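PDB 1XKN: putative peptidyl-arginine deiminase from Chlorobium tepidum, which probably acts as a deiminase that hydrolyses the guanidino group of agmatine or of arginine in proteins. Local coordinates for residues N265-P270 with I310-Q315; M271-Y276 with C303-Q308. One frame throughout, in Å; residues are numbered along the deposited sequence.

Contact 1: N265-P270 with I310-Q315; sequences NIVKLP and IDILQQ
Ile312 and Val267 meet through branches set by their first torsions. In Ile312, CG2 lies anti to the backbone N and CG1 anti to the carbonyl carbon (chi1 -69°), and CD1 continues extended from CG1. Val267 has CG1 anti to its own backbone N (chi1 175°), and this methyl comes to 3.8 Å from Ile312 CG2 as the two side chains slide past each other in opposite directions.

Ile312 makes most of the contact from the helix side, and each of its branches has its own neighbours. Its CG2 also takes Leu269 CD2 at 3.6 Å, and the same leucine methyl sits 3.8 Å from Ile312 CB. The CD1 end of Ile312 goes another way, tip to tip with the Pro270 ring, whose CD is 3.7 Å from it. That end also rests against the strand backbone, with Ile312 CD1 3.5 Å from Lys268 O. The Leu269 and Leu313 side chains cross at about a right angle, Leu269 CD1 lying 4.2 Å from Leu313 CD2.

Strand 265-269 pairs with strand 229-233 through backbone hydrogen bonds of Val267 and Leu269. Helix 305-316 runs close to antiparallel to it, the short segments' axes 9.1 Å apart at an angle of 156°. Lys268 points its CB away from the helix, and its NZ is hydrogen-bonded to Tyr250 OH.

This is helix-on-strand packing in an alpha/beta fold, consistent with the propeller of the guanidino-group modifying enzymes. No hydrogen bond or salt bridge crosses between the segments; the contact rests on apolar packing, with one proline ring and one carbonyl oxygen joining in, so shape fit rather than a directional bond holds these two segments together.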
loop_
_atom_site.group_PDB
_atom_site.type_symbol
_atom_site.label_atom_id
_atom_site.label_comp_id
_atom_site.label_asym_id
_atom_site.label_seq_id
_atom_site.Cartn_x
_atom_site.Cartn_y
_atom_site.Cartn_z
ATOM N N ASN A 265 -1.200 -20.201 -6.770
ATOM C CA ASN A 265 -1.565 -19.894 -8.145
ATOM C C ASN A 265 -0.852 -18.593 -8.484
ATOM O O ASN A 265 -0.932 -17.628 -7.727
ATOM C CB ASN A 265 -3.077 -19.698 -8.268
ATOM C CG ASN A 265 -3.861 -20.946 -7.918
ATOM O OD1 ASN A 265 -4.793 -20.899 -7.110
ATOM N ND2 ASN A 265 -3.492 -22.068 -8.522
ATOM N N ILE A 266 -0.155 -18.569 -9.615
ATOM C CA ILE A 266 0.584 -17.380 -10.020
ATOM C C ILE A 266 0.005 -16.768 -11.289
ATOM O O ILE A 266 -0.031 -17.412 -12.339
ATOM C CB ILE A 266 2.072 -17.719 -10.263
ATOM C CG1 ILE A 266 2.636 -18.511 -9.075
ATOM C CG2 ILE A 266 2.870 -16.444 -10.491
ATOM C CD1 ILE A 266 2.553 -17.803 -7.734
ATOM N N VAL A 267 -0.456 -15.525 -11.186
ATOM C CA VAL A 267 -1.029 -14.815 -12.325
ATOM C C VAL A 267 -0.037 -13.753 -12.781
ATOM O O VAL A 267 0.411 -12.934 -11.981
ATOM C CB VAL A 267 -2.362 -14.132 -11.936
ATOM C CG1 VAL A 267 -2.883 -13.294 -13.094
ATOM C CG2 VAL A 267 -3.385 -15.189 -11.547
ATOM N N LYS A 268 0.313 -13.772 -14.062
ATOM C CA LYS A 268 1.257 -12.799 -14.595
ATOM C C LYS A 268 0.591 -11.471 -14.926
ATOM O O LYS A 268 -0.530 -11.429 -15.439
ATOM C CB LYS A 268 1.932 -13.330 -15.864
ATOM C CG LYS A 268 2.818 -14.545 -15.664
ATOM C CD LYS A 268 3.587 -14.855 -16.943
ATOM C CE LYS A 268 4.456 -16.090 -16.788
ATOM N NZ LYS A 268 3.632 -17.321 -16.626
ATOM N N LEU A 269 1.291 -10.386 -14.616
ATOM C CA LEU A 269 0.821 -9.043 -14.915
ATOM C C LEU A 269 1.895 -8.396 -15.770
ATOM O O LEU A 269 3.080 -8.684 -15.610
ATOM C CB LEU A 269 0.636 -8.223 -13.631
ATOM C CG LEU A 269 -0.770 -8.197 -13.019
ATOM C CD1 LEU A 269 -0.742 -7.461 -11.690
ATOM C CD2 LEU A 269 -1.733 -7.521 -13.984
ATOM N N PRO A 270 1.500 -7.537 -16.715
ATOM C CA PRO A 270 2.529 -6.901 -17.535
ATOM C C PRO A 270 3.195 -5.794 -16.728
ATOM O O PRO A 270 2.739 -5.458 -15.633
ATOM C CB PRO A 270 1.732 -6.355 -18.721
ATOM C CG PRO A 270 0.409 -6.022 -18.101
ATOM C CD PRO A 270 0.149 -7.197 -17.191
ATOM N N ILE A 310 -5.397 -3.808 -16.593
ATOM C CA ILE A 310 -6.746 -3.632 -16.069
ATOM C C ILE A 310 -7.600 -4.883 -16.301
ATOM O O ILE A 310 -8.297 -5.335 -15.392
ATOM C CB ILE A 310 -7.427 -2.403 -16.709
ATOM C CG1 ILE A 310 -6.744 -1.131 -16.196
ATOM C CG2 ILE A 310 -8.918 -2.384 -16.373
ATOM C CD1 ILE A 310 -7.219 0.136 -16.861
ATOM N N ASP A 311 -7.543 -5.445 -17.506
ATOM C CA ASP A 311 -8.329 -6.636 -17.808
ATOM C C ASP A 311 -7.932 -7.817 -16.931
ATOM O O ASP A 311 -8.790 -8.567 -16.464
ATOM C CB ASP A 311 -8.194 -7.016 -19.288
ATOM C CG ASP A 311 -8.877 -6.024 -20.214
ATOM O OD1 ASP A 311 -9.555 -5.107 -19.705
ATOM O OD2 ASP A 311 -8.740 -6.161 -21.453
ATOM N N ILE A 312 -6.633 -7.990 -16.714
ATOM C CA ILE A 312 -6.156 -9.083 -15.878
ATOM C C ILE A 312 -6.647 -8.895 -14.445
ATOM O O ILE A 312 -7.137 -9.836 -13.825
ATOM C CB ILE A 312 -4.617 -9.167 -15.906
ATOM C CG1 ILE A 312 -4.167 -9.616 -17.301
ATOM C CG2 ILE A 312 -4.115 -10.142 -14.845
ATOM C CD1 ILE A 312 -2.677 -9.573 -17.525
ATOM N N LEU A 313 -6.537 -7.678 -13.924
ATOM C CA LEU A 313 -6.998 -7.421 -12.567
ATOM C C LEU A 313 -8.521 -7.533 -12.470
ATOM O O LEU A 313 -9.058 -7.903 -11.426
ATOM C CB LEU A 313 -6.508 -6.050 -12.088
ATOM C CG LEU A 313 -4.997 -6.050 -11.803
ATOM C CD1 LEU A 313 -4.485 -4.635 -11.568
ATOM C CD2 LEU A 313 -4.721 -6.928 -10.588
ATOM N N GLN A 314 -9.220 -7.231 -13.561
ATOM C CA GLN A 314 -10.674 -7.342 -13.555
ATOM C C GLN A 314 -11.045 -8.821 -13.425
ATOM O O GLN A 314 -12.065 -9.170 -12.824
ATOM C CB GLN A 314 -11.270 -6.749 -14.837
ATOM C CG GLN A 314 -12.790 -6.809 -14.876
ATOM C CD GLN A 314 -13.437 -6.023 -13.754
ATOM O OE1 GLN A 314 -13.622 -4.805 -13.853
ATOM N NE2 GLN A 314 -13.772 -6.712 -12.669
ATOM N N GLN A 315 -10.208 -9.685 -13.995
ATOM C CA GLN A 315 -10.420 -11.130 -13.919
ATOM C C GLN A 315 -10.198 -11.599 -12.479
ATOM O O GLN A 315 -10.909 -12.477 -11.983
ATOM C CB GLN A 315 -9.453 -11.849 -14.863
ATOM C CG GLN A 315 -9.748 -11.612 -16.339
ATOM C CD GLN A 315 -8.538 -11.844 -17.230
ATOM O OE1 GLN A 315 -7.576 -12.506 -16.836
ATOM N NE2 GLN A 315 -8.586 -11.305 -18.443
#

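Contact 2: M271-Y276 with C303-Q308; sequences MPEPVY and CPRDQQ
Glu273 lies across Cys303, Pro304 and Arg305, and its side chain runs from Cys303 past Arg305 to the Pro304 ring. CB stands 4.1 Å from Cys303 SG. CG, anti to the carbonyl carbon (chi1 -81°), lies over one face of the Arg305 guanidinium, displaced toward the rim, with Arg305 NE at 3.9 Å. With chi2 at 174° the chain stays extended, and CD lies 3.7 Å from Cys303 CB; OE1 faces that same CB. At the tip, OE2 touches the proline ring, 3.3 Å from Pro304 CG, the two side chains crossing at about a right angle.

The opposite charges are near but do not join: Glu273 OE2 is 4.6 Å from Arg305 NE, and the carboxylate and guanidinium planes stand 85° apart. Arg305 NH1 instead points at Met271 O, a selenomethionine carbonyl, along a nearly straight bond whose exact geometry is doubtful, because that oxygen is modelled too close to a neighbour. NH1 also makes a long, weak ion pair with Glu235 OE1.

At the start of helix 305-316, Cys303 and Asp306 form a capping box: Cys303 N gives to Asp306 OD2 at 3.1 Å, from above the carboxylate plane, while Cys303 SG takes a weak bond from Arg305 N.

The glutamate therefore touches Arg305 through its carbon chain, though the opposite charges probably still favour the arrangement, and Glu273 N stays buried with no partner.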
loop_
_atom_site.group_PDB
_atom_site.type_symbol
_atom_site.label_atom_id
_atom_site.label_comp_id
_atom_site.label_asym_id
_atom_site.label_seq_id
_atom_site.Cartn_x
_atom_site.Cartn_y
_atom_site.Cartn_z
HETATM N N MSE A 271 4.293 -5.264 -17.253
HETATM C CA MSE A 271 4.982 -4.148 -16.623
HETATM C C MSE A 271 4.673 -2.993 -17.557
HETATM O O MSE A 271 4.491 -3.193 -18.754
HETATM C CB MSE A 271 6.497 -4.362 -16.595
HETATM C CG MSE A 271 7.022 -5.137 -15.398
HETATM SE SE MSE A 271 6.817 -4.206 -13.717
HETATM C CE MSE A 271 8.207 -2.873 -14.008
ATOM N N PRO A 272 4.576 -1.772 -17.024
ATOM C CA PRO A 272 4.288 -0.630 -17.897
ATOM C C PRO A 272 5.467 -0.431 -18.841
ATOM O O PRO A 272 6.579 -0.866 -18.538
ATOM C CB PRO A 272 4.167 0.531 -16.915
ATOM C CG PRO A 272 3.679 -0.126 -15.664
ATOM C CD PRO A 272 4.502 -1.390 -15.605
ATOM N N GLU A 273 5.238 0.203 -19.986
ATOM C CA GLU A 273 6.354 0.474 -20.883
ATOM C C GLU A 273 7.205 1.447 -20.082
ATOM O O GLU A 273 6.680 2.208 -19.276
ATOM C CB GLU A 273 5.873 1.126 -22.178
ATOM C CG GLU A 273 5.318 0.128 -23.174
ATOM C CD GLU A 273 4.714 0.790 -24.397
ATOM O OE1 GLU A 273 4.905 2.011 -24.582
ATOM O OE2 GLU A 273 4.062 0.074 -25.181
ATOM N N PRO A 274 8.528 1.429 -20.281
ATOM C CA PRO A 274 9.447 2.315 -19.560
ATOM C C PRO A 274 8.979 3.763 -19.403
ATOM O O PRO A 274 8.560 4.400 -20.370
ATOM C CB PRO A 274 10.731 2.203 -20.375
ATOM C CG PRO A 274 10.695 0.771 -20.828
ATOM C CD PRO A 274 9.255 0.613 -21.271
ATOM N N VAL A 275 9.054 4.264 -18.172
ATOM C CA VAL A 275 8.665 5.634 -17.851
ATOM C C VAL A 275 9.883 6.384 -17.318
ATOM O O VAL A 275 10.545 5.934 -16.378
ATOM C CB VAL A 275 7.538 5.670 -16.787
ATOM C CG1 VAL A 275 7.162 7.113 -16.470
ATOM C CG2 VAL A 275 6.323 4.916 -17.298
ATOM N N TYR A 276 10.168 7.528 -17.931
ATOM C CA TYR A 276 11.309 8.359 -17.563
ATOM C C TYR A 276 10.913 9.814 -17.356
ATOM O O TYR A 276 9.881 10.265 -17.847
ATOM C CB TYR A 276 12.357 8.328 -18.680
ATOM C CG TYR A 276 13.016 6.994 -18.919
ATOM C CD1 TYR A 276 14.156 6.627 -18.209
ATOM C CD2 TYR A 276 12.509 6.101 -19.864
ATOM C CE1 TYR A 276 14.781 5.404 -18.435
ATOM C CE2 TYR A 276 13.125 4.875 -20.097
ATOM C CZ TYR A 276 14.261 4.535 -19.378
ATOM O OH TYR A 276 14.877 3.327 -19.599
ATOM N N CYS A 303 0.088 3.927 -22.073
ATOM C CA CYS A 303 0.653 2.974 -23.019
ATOM C C CYS A 303 -0.343 1.842 -23.241
ATOM O O CYS A 303 -1.284 1.673 -22.467
ATOM C CB CYS A 303 1.992 2.429 -22.515
ATOM S SG CYS A 303 1.878 1.272 -21.131
ATOM N N PRO A 304 -0.152 1.048 -24.305
ATOM C CA PRO A 304 -1.067 -0.058 -24.599
ATOM C C PRO A 304 -1.132 -1.171 -23.563
ATOM O O PRO A 304 -2.034 -2.009 -23.604
ATOM C CB PRO A 304 -0.587 -0.549 -25.965
ATOM C CG PRO A 304 0.870 -0.232 -25.946
ATOM C CD PRO A 304 0.904 1.142 -25.327
ATOM N N ARG A 305 -0.187 -1.192 -22.631
ATOM C CA ARG A 305 -0.212 -2.225 -21.608
ATOM C C ARG A 305 -1.182 -1.884 -20.480
ATOM O O ARG A 305 -1.514 -2.751 -19.670
ATOM C CB ARG A 305 1.193 -2.455 -21.047
ATOM C CG ARG A 305 2.188 -2.912 -22.100
ATOM C CD ARG A 305 3.522 -3.263 -21.483
ATOM N NE ARG A 305 4.497 -3.653 -22.497
ATOM C CZ ARG A 305 5.741 -4.026 -22.222
ATOM N NH1 ARG A 305 6.158 -4.062 -20.964
ATOM N NH2 ARG A 305 6.565 -4.363 -23.203
ATOM N N ASP A 306 -1.650 -0.634 -20.429
ATOM C CA ASP A 306 -2.584 -0.223 -19.373
ATOM C C ASP A 306 -3.852 -1.074 -19.381
ATOM O O ASP A 306 -4.248 -1.622 -18.353
ATOM C CB ASP A 306 -3.013 1.248 -19.521
ATOM C CG ASP A 306 -1.860 2.234 -19.395
ATOM O OD1 ASP A 306 -0.832 1.912 -18.761
ATOM O OD2 ASP A 306 -2.008 3.358 -19.922
ATOM N N GLN A 307 -4.493 -1.175 -20.542
ATOM C CA GLN A 307 -5.726 -1.947 -20.649
ATOM C C GLN A 307 -5.497 -3.425 -20.353
ATOM O O GLN A 307 -6.377 -4.098 -19.820
ATOM C CB GLN A 307 -6.344 -1.781 -22.039
ATOM C CG GLN A 307 -7.793 -2.239 -22.124
ATOM C CD GLN A 307 -8.687 -1.508 -21.135
ATOM O OE1 GLN A 307 -8.732 -0.276 -21.117
ATOM N NE2 GLN A 307 -9.408 -2.265 -20.314
ATOM N N GLN A 308 -4.315 -3.930 -20.695
ATOM C CA GLN A 308 -3.988 -5.329 -20.445
ATOM C C GLN A 308 -3.938 -5.604 -18.947
ATOM O O GLN A 308 -4.465 -6.617 -18.478
ATOM C CB GLN A 308 -2.650 -5.689 -21.098
ATOM C CG GLN A 308 -2.719 -5.730 -22.619
ATOM C CD GLN A 308 -1.431 -6.197 -23.271
ATOM O OE1 GLN A 308 -1.404 -6.498 -24.466
ATOM N NE2 GLN A 308 -0.357 -6.258 -22.495
#

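In the fold
Coming from the N terminus, the chain lays down strand 265-269, the first half of contact 1, and goes straight on into 271-276, the first half of contact 2. After three short strands and the longer strand 295-300 it returns at 303-308, closing contact 2. Two residues later it reaches 310-315, which closes contact 1, so the contact 2 loop sits within the larger one. Both closures use helix 305-316: its start meets the loop that follows the strand, and its later part packs on the strand itself. The contact centres are about 14 Å apart, and Pro270 bridges them by packing on Arg305 and Gln308.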